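Long-range contacts in transcriptional repressor (Vibrio fischeri, PDB 3KV1), which probably represses transcription by binding DNA under the control of a sugar-like effector, which this SorC-family domain is thought to bind: residues K15-F20 against L259-A263; Y48-L53 against E150-V154; M215-R219 against R242-I246; P222-A228 against V245-T251. All coordinates share one frame; numbering follows the deposited sequence. Where two conformers were deposited one is given.

Contact 1: residues K15-F20 against L259-A263; sequences KLVEKF and LLNLA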
loop_
_atom_site.group_PDB
_atom_site.type_symbol
_atom_site.label_atom_id
_atom_site.label_comp_id
_atom_site.label_asym_id
_atom_site.label_seq_id
_atom_site.Cartn_x
_atom_site.Cartn_y
_atom_site.Cartn_z
ATOM N N LYS A 15 14.830 22.046 30.096
ATOM C CA LYS A 15 13.617 22.709 30.558
ATOM C C LYS A 15 12.370 22.089 29.950
ATOM O O LYS A 15 11.354 21.916 30.642
ATOM C CB LYS A 15 13.660 24.213 30.268
ATOM C CG LYS A 15 14.651 24.987 31.162
ATOM C CD LYS A 15 14.801 26.449 30.697
ATOM C CE LYS A 15 15.833 27.218 31.528
ATOM N NZ LYS A 15 16.006 28.612 31.013
ATOM N N LEU A 16 12.437 21.771 28.653
ATOM C CA LEU A 16 11.307 21.125 27.979
ATOM C C LEU A 16 10.989 19.736 28.556
ATOM O O LEU A 16 9.835 19.392 28.794
ATOM C CB LEU A 16 11.590 20.977 26.483
ATOM C CG LEU A 16 11.483 22.254 25.656
ATOM C CD1 LEU A 16 11.809 21.939 24.207
ATOM C CD2 LEU A 16 10.061 22.842 25.790
ATOM N N VAL A 17 12.033 18.944 28.761
ATOM C CA VAL A 17 11.895 17.617 29.319
ATOM C C VAL A 17 11.228 17.703 30.679
ATOM O O VAL A 17 10.278 16.972 30.958
ATOM C CB VAL A 17 13.264 16.918 29.421
ATOM C CG1 VAL A 17 13.213 15.726 30.405
ATOM C CG2 VAL A 17 13.731 16.472 28.027
ATOM N N GLU A 18 11.691 18.634 31.504
ATOM C CA GLU A 18 11.145 18.779 32.840
ATOM C C GLU A 18 9.711 19.271 32.785
ATOM O O GLU A 18 8.842 18.752 33.469
ATOM C CB GLU A 18 12.000 19.752 33.651
ATOM C CG GLU A 18 12.210 19.311 35.077
ATOM C CD GLU A 18 12.802 20.406 35.944
ATOM O OE1 GLU A 18 13.019 21.531 35.431
ATOM O OE2 GLU A 18 13.042 20.141 37.145
ATOM N N LYS A 19 9.465 20.277 31.955
ATOM C CA LYS A 19 8.161 20.913 31.924
ATOM C C LYS A 19 7.065 20.017 31.340
ATOM O O LYS A 19 5.925 20.062 31.804
ATOM C CB LYS A 19 8.246 22.243 31.147
ATOM C CG LYS A 19 7.080 23.183 31.378
ATOM C CD LYS A 19 7.142 23.720 32.804
ATOM C CE LYS A 19 6.158 24.850 33.027
ATOM N NZ LYS A 19 5.899 25.085 34.479
ATOM N N PHE A 20 7.407 19.215 30.327
ATOM C CA PHE A 20 6.394 18.483 29.577
ATOM C C PHE A 20 6.470 16.972 29.770
ATOM O O PHE A 20 5.819 16.226 29.051
ATOM C CB PHE A 20 6.448 18.867 28.091
ATOM C CG PHE A 20 6.112 20.319 27.837
ATOM C CD1 PHE A 20 4.820 20.790 28.053
ATOM C CD2 PHE A 20 7.095 21.220 27.423
ATOM C CE1 PHE A 20 4.503 22.137 27.834
ATOM C CE2 PHE A 20 6.790 22.570 27.206
ATOM C CZ PHE A 20 5.496 23.027 27.411
ATOM N N LEU A 259 6.942 27.565 23.712
ATOM C CA LEU A 259 6.313 26.550 24.576
ATOM C C LEU A 259 6.587 26.850 26.042
ATOM O O LEU A 259 5.682 26.744 26.879
ATOM C CB LEU A 259 6.848 25.168 24.249
ATOM C CG LEU A 259 6.440 24.690 22.843
ATOM C CD1 LEU A 259 7.183 23.421 22.513
ATOM C CD2 LEU A 259 4.930 24.518 22.744
ATOM N N LEU A 260 7.837 27.216 26.351
ATOM C CA LEU A 260 8.212 27.519 27.734
ATOM C C LEU A 260 7.523 28.786 28.213
ATOM O O LEU A 260 7.112 28.883 29.374
ATOM C CB LEU A 260 9.732 27.622 27.898
ATOM C CG LEU A 260 10.437 26.282 27.658
ATOM C CD1 LEU A 260 11.952 26.497 27.623
ATOM C CD2 LEU A 260 10.035 25.275 28.737
ATOM N N ASN A 261 7.425 29.777 27.329
ATOM C CA ASN A 261 6.667 30.975 27.635
ATOM C C ASN A 261 5.190 30.702 27.871
ATOM O O ASN A 261 4.614 31.198 28.838
ATOM C CB ASN A 261 6.834 31.997 26.510
ATOM C CG ASN A 261 6.284 33.352 26.871
ATOM O OD1 ASN A 261 6.753 33.997 27.828
ATOM N ND2 ASN A 261 5.317 33.823 26.086
ATOM N N LEU A 262 4.576 29.907 26.992
ATOM C CA LEU A 262 3.157 29.590 27.134
ATOM C C LEU A 262 2.906 28.833 28.453
ATOM O O LEU A 262 1.909 29.067 29.139
ATOM C CB LEU A 262 2.694 28.697 25.963
ATOM C CG LEU A 262 2.619 29.390 24.599
ATOM C CD1 LEU A 262 2.323 28.386 23.459
ATOM C CD2 LEU A 262 1.561 30.499 24.663
ATOM N N ALA A 263 3.804 27.908 28.793
ATOM C CA ALA A 263 3.658 27.121 30.019
ATOM C C ALA A 263 3.849 27.960 31.285
ATOM O O ALA A 263 3.095 27.816 32.254
ATOM C CB ALA A 263 4.625 25.916 30.008
#
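L260 reaches from helix 259-263 into the angle between K15, L16 and K19 on helix 15-20, and its two methyl branches divide the work. CD1 lies against the aliphatic start of K15, 3.9 Å from K15 CB, while CD2 meets the CD2 branch of L16 at 3.8 Å; both pairs of side chains cross at about a right angle. K15 itself runs on extended beyond CG, so that CB and, more loosely, CD lie along L260 CD1 while the amine end leads away. One turn on, the ring of F20 comes in at about a right angle to L259, with CE2 3.9 Å from L259 CB. The carbonyl oxygen of L259 sits at the ring's edge, near its plane, 3.8 Å from F20 CZ. These are the first and last helices of the modelled chain, 10-20 and 253-264, packed side by side on an alpha/beta domain of the Rossmann-like class; the two short segments run 37° from parallel, their axes 10.9 Å apart. A263 lies beside them, its CB touching both F20 CZ and the stem of K19. In K19, chi1 (-163°, CG anti to the backbone N) lays CG over the centre of the F20 ring, 4.2 Å above its plane, and the bend at chi2 (69°) brings CE to 3.5 Å from A263 CB. On the side of the sheet, L16 packs on A25 and I27 of strand 24-28; L259 and F20 rest on M238 of helix 234-242.

Contact 2: residues Y48-L53 against E150-V154; sequences YLNNNL and EFALV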
loop_
_atom_site.group_PDB
_atom_site.type_symbol
_atom_site.label_atom_id
_atom_site.label_comp_id
_atom_site.label_asym_id
_atom_site.label_seq_id
_atom_site.Cartn_x
_atom_site.Cartn_y
_atom_site.Cartn_z
ATOM N N TYR A 48 18.461 10.072 16.119
ATOM C CA TYR A 48 17.783 9.422 17.240
ATOM C C TYR A 48 17.311 8.014 16.809
ATOM O O TYR A 48 17.537 7.035 17.521
ATOM C CB TYR A 48 16.614 10.292 17.769
ATOM C CG TYR A 48 15.660 9.535 18.686
ATOM C CD1 TYR A 48 15.906 9.440 20.050
ATOM C CD2 TYR A 48 14.529 8.918 18.171
ATOM C CE1 TYR A 48 15.023 8.725 20.883
ATOM C CE2 TYR A 48 13.651 8.228 18.982
ATOM C CZ TYR A 48 13.916 8.123 20.325
ATOM O OH TYR A 48 13.029 7.398 21.105
ATOM N N LEU A 49 16.655 7.907 15.659
ATOM C CA LEU A 49 16.215 6.586 15.192
ATOM C C LEU A 49 17.389 5.670 14.875
ATOM O O LEU A 49 17.368 4.463 15.184
ATOM C CB LEU A 49 15.340 6.700 13.959
ATOM C CG LEU A 49 13.955 7.306 14.213
ATOM C CD1 LEU A 49 13.225 7.396 12.871
ATOM C CD2 LEU A 49 13.156 6.428 15.181
ATOM N N ASN A 50 18.432 6.237 14.287
ATOM C CA ASN A 50 19.624 5.427 13.994
ATOM C C ASN A 50 20.147 4.716 15.238
ATOM O O ASN A 50 20.524 3.531 15.188
ATOM C CB ASN A 50 20.738 6.332 13.426
ATOM C CG ASN A 50 21.972 5.554 13.016
ATOM O OD1 ASN A 50 21.880 4.470 12.445
ATOM N ND2 ASN A 50 23.147 6.127 13.286
ATOM N N ASN A 51 20.200 5.442 16.355
ATOM C CA ASN A 51 20.716 4.874 17.600
ATOM C C ASN A 51 19.718 3.991 18.342
ATOM O O ASN A 51 20.114 3.080 19.059
ATOM C CB ASN A 51 21.152 5.989 18.539
ATOM C CG ASN A 51 22.345 6.765 18.022
ATOM O OD1 ASN A 51 23.259 6.204 17.442
ATOM N ND2 ASN A 51 22.345 8.066 18.260
ATOM N N ASN A 52 18.421 4.244 18.190
ATOM C CA ASN A 52 17.461 3.579 19.093
ATOM C C ASN A 52 16.595 2.493 18.492
ATOM O O ASN A 52 16.077 1.636 19.220
ATOM C CB ASN A 52 16.570 4.622 19.785
ATOM C CG ASN A 52 17.338 5.437 20.803
ATOM O OD1 ASN A 52 17.482 5.015 21.938
ATOM N ND2 ASN A 52 17.873 6.586 20.387
ATOM N N LEU A 53 16.430 2.513 17.174
ATOM C CA LEU A 53 15.505 1.584 16.522
ATOM C C LEU A 53 16.210 0.244 16.274
ATOM O O LEU A 53 17.002 0.110 15.354
ATOM C CB LEU A 53 15.000 2.208 15.206
ATOM C CG LEU A 53 14.069 1.344 14.370
ATOM C CD1 LEU A 53 12.835 0.948 15.180
ATOM C CD2 LEU A 53 13.667 2.129 13.099
ATOM N N GLU A 150 6.995 -0.009 18.966
ATOM C CA GLU A 150 7.852 0.622 19.959
ATOM C C GLU A 150 7.915 2.157 19.792
ATOM O O GLU A 150 8.092 2.863 20.755
ATOM C CB GLU A 150 9.289 0.062 19.820
ATOM C CG GLU A 150 9.487 -1.418 20.317
ATOM C CD GLU A 150 9.199 -2.475 19.257
ATOM O OE1 GLU A 150 9.592 -3.644 19.475
ATOM O OE2 GLU A 150 8.621 -2.156 18.191
ATOM N N PHE A 151 7.846 2.637 18.549
ATOM C CA PHE A 151 7.938 4.070 18.235
ATOM C C PHE A 151 6.760 4.514 17.402
ATOM O O PHE A 151 6.176 3.697 16.696
ATOM C CB PHE A 151 9.173 4.365 17.367
ATOM C CG PHE A 151 10.474 3.953 18.008
ATOM C CD1 PHE A 151 10.930 2.621 17.898
ATOM C CD2 PHE A 151 11.247 4.898 18.682
ATOM C CE1 PHE A 151 12.118 2.231 18.491
ATOM C CE2 PHE A 151 12.457 4.511 19.288
ATOM C CZ PHE A 151 12.883 3.172 19.174
ATOM N N ALA A 152 6.475 5.832 17.426
ATOM C CA ALA A 152 5.606 6.433 16.415
ATOM C C ALA A 152 6.340 7.650 15.894
ATOM O O ALA A 152 7.053 8.319 16.655
ATOM C CB ALA A 152 4.216 6.833 17.013
ATOM N N LEU A 153 6.210 7.928 14.607
ATOM C CA LEU A 153 6.868 9.092 14.039
ATOM C C LEU A 153 5.735 9.949 13.462
ATOM O O LEU A 153 5.082 9.571 12.495
ATOM C CB LEU A 153 7.860 8.600 12.979
ATOM C CG LEU A 153 8.612 9.668 12.214
ATOM C CD1 LEU A 153 9.553 10.396 13.201
ATOM C CD2 LEU A 153 9.399 8.945 11.132
ATOM N N VAL A 154 5.437 11.070 14.109
ATOM C CA VAL A 154 4.268 11.833 13.685
ATOM C C VAL A 154 4.573 13.321 13.631
ATOM O O VAL A 154 5.448 13.820 14.362
ATOM C CB VAL A 154 3.100 11.592 14.663
ATOM C CG1 VAL A 154 2.530 10.162 14.513
ATOM C CG2 VAL A 154 3.552 11.873 16.135
#
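This is a helix-on-sheet contact centred on one aromatic ring: F151, at the head of strand 151-158, is held among Y48, L49 and N52 in the last turns of helix 34-52 and L53 just after it, in a buried, largely apolar contact without hydrogen bonds between the segments. Two oxygens meet the F151 ring at its edge. Y48 OH lies in its plane, 3.5 Å from F151 CE2, and the backbone oxygen of N52 is likewise near the plane, 3.5 Å from F151 CZ. L53 approaches obliquely, with CD1 3.6 Å from F151 CE1. Such packing belongs to a Rossmann-like alpha/beta domain, the helix running nearly antiparallel to the strand (169°) with the two axes 11.9 Å apart. Y48 has CG anti to the backbone N (chi1 165°), a setting that carries its hydroxyl end to the F151 edge, and the same side chain touches N223 and V225 of the adjoining strand. Two residues along, L153 faces the helix too, its CD2 4.5 Å from L49 CD1. The helix end is tied off by N52, whose ND2 donates to the carbonyl oxygen of Y48 at 2.9 Å, nearly straight at 166°; this bond turns the amide back onto the helix and leaves N52 CB to touch F151 CZ. V59 of strand 58-61 packs against L53, F151 and L153 alike.

Contact 3: residues M215-R219 against R242-I246; sequences MEDLR and RTGVI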
loop_
_atom_site.group_PDB
_atom_site.type_symbol
_atom_site.label_atom_id
_atom_site.label_comp_id
_atom_site.label_asym_id
_atom_site.label_seq_id
_atom_site.Cartn_x
_atom_site.Cartn_y
_atom_site.Cartn_z
HETATM N N MSE A 215 -5.816 8.750 19.370
HETATM C CA MSE A 215 -5.002 9.296 20.467
HETATM C C MSE A 215 -4.684 8.250 21.536
HETATM O O MSE A 215 -3.562 8.177 22.022
HETATM C CB MSE A 215 -5.724 10.476 21.134
HETATM C CG MSE A 215 -4.789 11.249 22.029
HETATM SE SE MSE A 215 -3.611 12.298 20.906
HETATM C CE MSE A 215 -4.913 13.433 20.017
ATOM N N GLU A 216 -5.657 7.428 21.893
ATOM C CA GLU A 216 -5.406 6.410 22.913
ATOM C C GLU A 216 -4.342 5.385 22.496
ATOM O O GLU A 216 -3.652 4.816 23.339
ATOM C CB GLU A 216 -6.699 5.706 23.312
ATOM C CG GLU A 216 -6.588 4.939 24.614
ATOM C CD GLU A 216 -6.275 5.830 25.822
ATOM O OE1 GLU A 216 -6.537 7.057 25.784
ATOM O OE2 GLU A 216 -5.764 5.293 26.825
ATOM N N ASP A 217 -4.226 5.122 21.198
ATOM C CA ASP A 217 -3.164 4.236 20.721
ATOM C C ASP A 217 -1.829 4.902 20.958
ATOM O O ASP A 217 -0.889 4.265 21.427
ATOM C CB ASP A 217 -3.303 3.931 19.230
ATOM C CG ASP A 217 -4.622 3.258 18.891
ATOM O OD1 ASP A 217 -5.073 2.365 19.652
ATOM O OD2 ASP A 217 -5.209 3.639 17.862
ATOM N N LEU A 218 -1.718 6.189 20.625
ATOM C CA LEU A 218 -0.448 6.873 20.823
ATOM C C LEU A 218 -0.103 6.909 22.317
ATOM O O LEU A 218 1.075 6.897 22.694
ATOM C CB LEU A 218 -0.486 8.333 20.285
ATOM C CG LEU A 218 -0.488 8.531 18.769
ATOM C CD1 LEU A 218 -0.556 10.061 18.390
ATOM C CD2 LEU A 218 0.739 7.874 18.108
ATOM N N ARG A 219 -1.114 6.957 23.179
ATOM C CA ARG A 219 -0.829 7.072 24.610
ATOM C C ARG A 219 -0.079 5.819 25.108
ATOM O O ARG A 219 0.697 5.893 26.068
ATOM C CB ARG A 219 -2.117 7.264 25.409
ATOM C CG ARG A 219 -1.924 7.744 26.855
ATOM C CD ARG A 219 -3.295 8.052 27.549
ATOM N NE ARG A 219 -4.051 9.066 26.810
ATOM C CZ ARG A 219 -3.693 10.344 26.731
ATOM N NH1 ARG A 219 -2.627 10.786 27.408
ATOM N NH2 ARG A 219 -4.418 11.193 26.008
ATOM N N ARG A 242 -0.077 18.888 25.528
ATOM C CA ARG A 242 -1.038 18.732 26.615
ATOM C C ARG A 242 -1.791 17.409 26.582
ATOM O O ARG A 242 -2.340 17.011 27.617
ATOM C CB ARG A 242 -1.990 19.942 26.698
ATOM C CG ARG A 242 -1.218 21.153 27.216
ATOM C CD ARG A 242 -2.100 22.373 27.205
ATOM N NE ARG A 242 -1.437 23.544 27.804
ATOM C CZ ARG A 242 -1.740 24.797 27.492
ATOM N NH1 ARG A 242 -2.692 25.045 26.596
ATOM N NH2 ARG A 242 -1.101 25.810 28.078
ATOM N N THR A 243 -1.790 16.699 25.441
ATOM C CA THR A 243 -2.511 15.422 25.386
ATOM C C THR A 243 -1.804 14.395 26.227
ATOM O O THR A 243 -2.394 13.391 26.595
ATOM C CB THR A 243 -2.540 14.794 23.983
ATOM O OG1 THR A 243 -1.197 14.483 23.583
ATOM C CG2 THR A 243 -3.190 15.723 22.995
ATOM N N GLY A 244 -0.521 14.621 26.473
ATOM C CA GLY A 244 0.299 13.713 27.259
ATOM C C GLY A 244 0.906 12.554 26.477
ATOM O O GLY A 244 1.619 11.720 27.046
ATOM N N VAL A 245 0.632 12.458 25.178
ATOM C CA VAL A 245 1.112 11.257 24.479
ATOM C C VAL A 245 2.530 11.335 23.951
ATOM O O VAL A 245 3.092 10.295 23.534
ATOM C CB VAL A 245 0.179 10.814 23.342
ATOM C CG1 VAL A 245 -1.255 10.659 23.848
ATOM C CG2 VAL A 245 0.235 11.807 22.205
ATOM N N ILE A 246 3.117 12.524 23.942
ATOM C CA ILE A 246 4.418 12.692 23.286
ATOM C C ILE A 246 5.572 12.315 24.194
ATOM O O ILE A 246 5.590 12.722 25.371
ATOM C CB ILE A 246 4.586 14.118 22.806
ATOM C CG1 ILE A 246 3.527 14.411 21.751
ATOM C CG2 ILE A 246 5.981 14.316 22.196
ATOM C CD1 ILE A 246 3.552 15.869 21.306
HETATM O O HOH W 1 2.759 7.895 24.447
HETATM O O HOH W 2 1.481 8.477 27.617
HETATM O O HOH W 3 -0.104 9.779 29.187
#
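The two terminal nitrogens of R219 converge on the carbonyl oxygen of T243, NH1 at 2.7 Å and NH2 at 3.0 Å from T243 O. The oxygen lies close to the guanidinium plane; NH1 approaches in the carbonyl plane, whereas NH2 comes from a little off it and makes the more bent bond (136°). One face of the same guanidinium is covered by V245, whose CG1 stands 3.6 Å above the plane, not over the centre but nearer the edge. V245 is the hub of the apolar side as well: CG1 rests on the backbone of R219, and its CB lies 4.0 Å from L218 CB. The selenium of selenomethionine M215 closes the far end, 4.0 Å from T243 CG2, the chain being bent at chi2 and chi3 to lie across T243. Waters bridge the two segments directly: water 1 lies 2.6 Å from both L218 O and V245 O, and water 3 accepts from R219 NH1. The contact thus sets the short helix 215-219 on the turn that links helix 234-242 to strand 248-252. G244 leaves the helix with positive phi, and T243 OG1 accepts from the N of V245, two residues on, in an ST turn; OG1 also bonds to A240 O. This turn probably holds in place the carbonyl offered to R219. At another edge of the guanidinium, E216 OE1 forms a salt bridge with NE through a weak hydrogen bond. Further out, M215 and L218 pack on I189 of strand 185-189.

Contact 4: residues P222-A228 against V245-T251; sequences PNVVAMA and VIDVLAT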
loop_
_atom_site.group_PDB
_atom_site.type_symbol
_atom_site.label_atom_id
_atom_site.label_comp_id
_atom_site.label_asym_id
_atom_site.label_seq_id
_atom_site.Cartn_x
_atom_site.Cartn_y
_atom_site.Cartn_z
ATOM N N PRO A 222 5.363 3.274 23.351
ATOM C CA PRO A 222 6.421 3.728 24.287
ATOM C C PRO A 222 7.175 4.982 23.853
ATOM O O PRO A 222 7.600 5.742 24.715
ATOM C CB PRO A 222 7.407 2.545 24.290
ATOM C CG PRO A 222 6.562 1.350 23.941
ATOM C CD PRO A 222 5.493 1.853 22.993
ATOM N N ASN A 223 7.369 5.191 22.552
ATOM C CA ASN A 223 8.204 6.287 22.112
ATOM C C ASN A 223 7.570 7.064 20.960
ATOM O O ASN A 223 7.909 6.818 19.795
ATOM C CB ASN A 223 9.580 5.768 21.652
ATOM C CG ASN A 223 10.344 5.073 22.773
ATOM O OD1 ASN A 223 10.801 5.718 23.710
ATOM N ND2 ASN A 223 10.422 3.760 22.703
ATOM N N VAL A 224 6.671 7.975 21.305
ATOM C CA VAL A 224 6.000 8.819 20.314
ATOM C C VAL A 224 6.923 9.993 20.050
ATOM O O VAL A 224 7.209 10.805 20.941
ATOM C CB VAL A 224 4.633 9.266 20.847
ATOM C CG1 VAL A 224 3.991 10.304 19.944
ATOM C CG2 VAL A 224 3.705 7.993 21.010
ATOM N N VAL A 225 7.428 10.050 18.824
ATOM C CA VAL A 225 8.327 11.119 18.422
ATOM C C VAL A 225 7.503 12.086 17.578
ATOM O O VAL A 225 7.018 11.715 16.499
ATOM C CB VAL A 225 9.429 10.579 17.501
ATOM C CG1 VAL A 225 10.316 11.765 17.015
ATOM C CG2 VAL A 225 10.253 9.474 18.210
ATOM N N ALA A 226 7.368 13.311 18.057
ATOM C CA ALA A 226 6.485 14.279 17.399
ATOM C C ALA A 226 7.332 15.450 16.919
ATOM O O ALA A 226 8.214 15.965 17.631
ATOM C CB ALA A 226 5.386 14.753 18.349
HETATM N N MSE A 227 6.986 15.938 15.738
HETATM C CA MSE A 227 7.843 16.857 15.034
HETATM C C MSE A 227 7.071 18.090 14.535
HETATM O O MSE A 227 6.057 17.948 13.865
HETATM C CB MSE A 227 8.452 16.088 13.858
HETATM C CG MSE A 227 9.045 14.714 14.236
HETATM SE SE MSE A 227 9.694 13.976 12.548
HETATM C CE MSE A 227 10.660 15.688 11.955
ATOM N N ALA A 228 7.553 19.294 14.845
ATOM C CA ALA A 228 6.967 20.499 14.242
ATOM C C ALA A 228 8.062 21.539 14.088
ATOM O O ALA A 228 8.930 21.644 14.934
ATOM C CB ALA A 228 5.861 21.046 15.108
ATOM N N VAL A 245 0.632 12.458 25.178
ATOM C CA VAL A 245 1.112 11.257 24.479
ATOM C C VAL A 245 2.530 11.335 23.951
ATOM O O VAL A 245 3.092 10.295 23.534
ATOM C CB VAL A 245 0.179 10.814 23.342
ATOM C CG1 VAL A 245 -1.255 10.659 23.848
ATOM C CG2 VAL A 245 0.235 11.807 22.205
ATOM N N ILE A 246 3.117 12.524 23.942
ATOM C CA ILE A 246 4.418 12.692 23.286
ATOM C C ILE A 246 5.572 12.315 24.194
ATOM O O ILE A 246 5.590 12.722 25.371
ATOM C CB ILE A 246 4.586 14.118 22.806
ATOM C CG1 ILE A 246 3.527 14.411 21.751
ATOM C CG2 ILE A 246 5.981 14.316 22.196
ATOM C CD1 ILE A 246 3.552 15.869 21.306
ATOM N N ASP A 247 6.501 11.511 23.676
ATOM C CA ASP A 247 7.687 11.163 24.449
ATOM C C ASP A 247 8.948 11.903 24.005
ATOM O O ASP A 247 9.811 12.241 24.829
ATOM C CB ASP A 247 7.869 9.671 24.406
ATOM C CG ASP A 247 6.609 8.949 24.860
ATOM O OD1 ASP A 247 6.266 9.121 26.060
ATOM O OD2 ASP A 247 5.937 8.270 24.025
ATOM N N VAL A 248 9.077 12.118 22.700
ATOM C CA VAL A 248 10.235 12.828 22.181
ATOM C C VAL A 248 9.743 13.994 21.305
ATOM O O VAL A 248 9.011 13.774 20.324
ATOM C CB VAL A 248 11.083 11.894 21.323
ATOM C CG1 VAL A 248 12.241 12.652 20.684
ATOM C CG2 VAL A 248 11.600 10.675 22.146
ATOM N N LEU A 249 10.111 15.220 21.665
ATOM C CA LEU A 249 9.650 16.375 20.896
ATOM C C LEU A 249 10.829 16.884 20.095
ATOM O O LEU A 249 11.879 17.158 20.663
ATOM C CB LEU A 249 9.170 17.480 21.834
ATOM C CG LEU A 249 8.771 18.787 21.148
ATOM C CD1 LEU A 249 7.494 18.530 20.333
ATOM C CD2 LEU A 249 8.560 19.903 22.194
ATOM N N ALA A 250 10.675 16.997 18.782
ATOM C CA ALA A 250 11.746 17.534 17.961
ATOM C C ALA A 250 11.215 18.848 17.326
ATOM O O ALA A 250 10.205 18.844 16.658
ATOM C CB ALA A 250 12.162 16.480 16.861
ATOM N N THR A 251 11.936 19.939 17.493
ATOM C CA THR A 251 11.403 21.225 17.068
ATOM C C THR A 251 12.537 22.252 17.065
ATOM O O THR A 251 13.701 21.899 17.242
ATOM C CB THR A 251 10.182 21.680 17.966
ATOM O OG1 THR A 251 9.500 22.795 17.368
ATOM C CG2 THR A 251 10.639 22.088 19.395
#
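Strands 223-227 and 248-251 run parallel, 16° apart in direction with axes 4.8 Å from each other, bonded by A226 N to V248 O, A250 N to A226 O and A228 N to A250 O. At the entry the carbonyl of V224 takes two donors, V248 N and D247 N, each at 2.9 Å from V224 O. D247 also returns a bond through its side chain: OD2, on its anti lone pair, accepts from V224 N at 2.8 Å and 177°. CG of D247 stands anti to its own carbonyl carbon (chi1 -54°), which places the carboxylate beside the start of the partner strand. At the other end, in one of the two deposited conformers of T251, OG1 donates to A228 O at 2.8 Å from above the carbonyl plane. V225 and V248 lie side by side on one face, pointing the same way, with V225 CG2 4.0 Å from V248 CB; M227 and A250 share that face. A226 is directed to the other face, where its CB meets I246 CD1 at 3.7 Å. The pair closes a beta-alpha-beta unit through helix 234-242, whose A240 and L241 pack against I246. The V225, V248 and A250 face is covered by Y48 and V45 of helix 34-52, while strand 151-158 flanks 223-227 and strand 24-28 flanks 248-252 within the central sheet.

Contact 4 is central, its two strands lying inside the sheet that contact 2 also reaches through the neighbouring strand 151-158; their centres are about 10 Å apart, and backbone hydrogen bonds such as A152 O to V225 N join them. Contact 3 shares V245 and I246 with contact 4, again about 10 Å between centres, and touches contact 2 where L218 packs on A152. Contact 1 lies farthest out, about 22 Å from contact 2 and about 14 Å from contact 4 between centres, and meets contact 4 through L259 and L249. Along the chain contact 1 spans all the others and brings the first and last helices together; contact 2 precedes contacts 3 and 4.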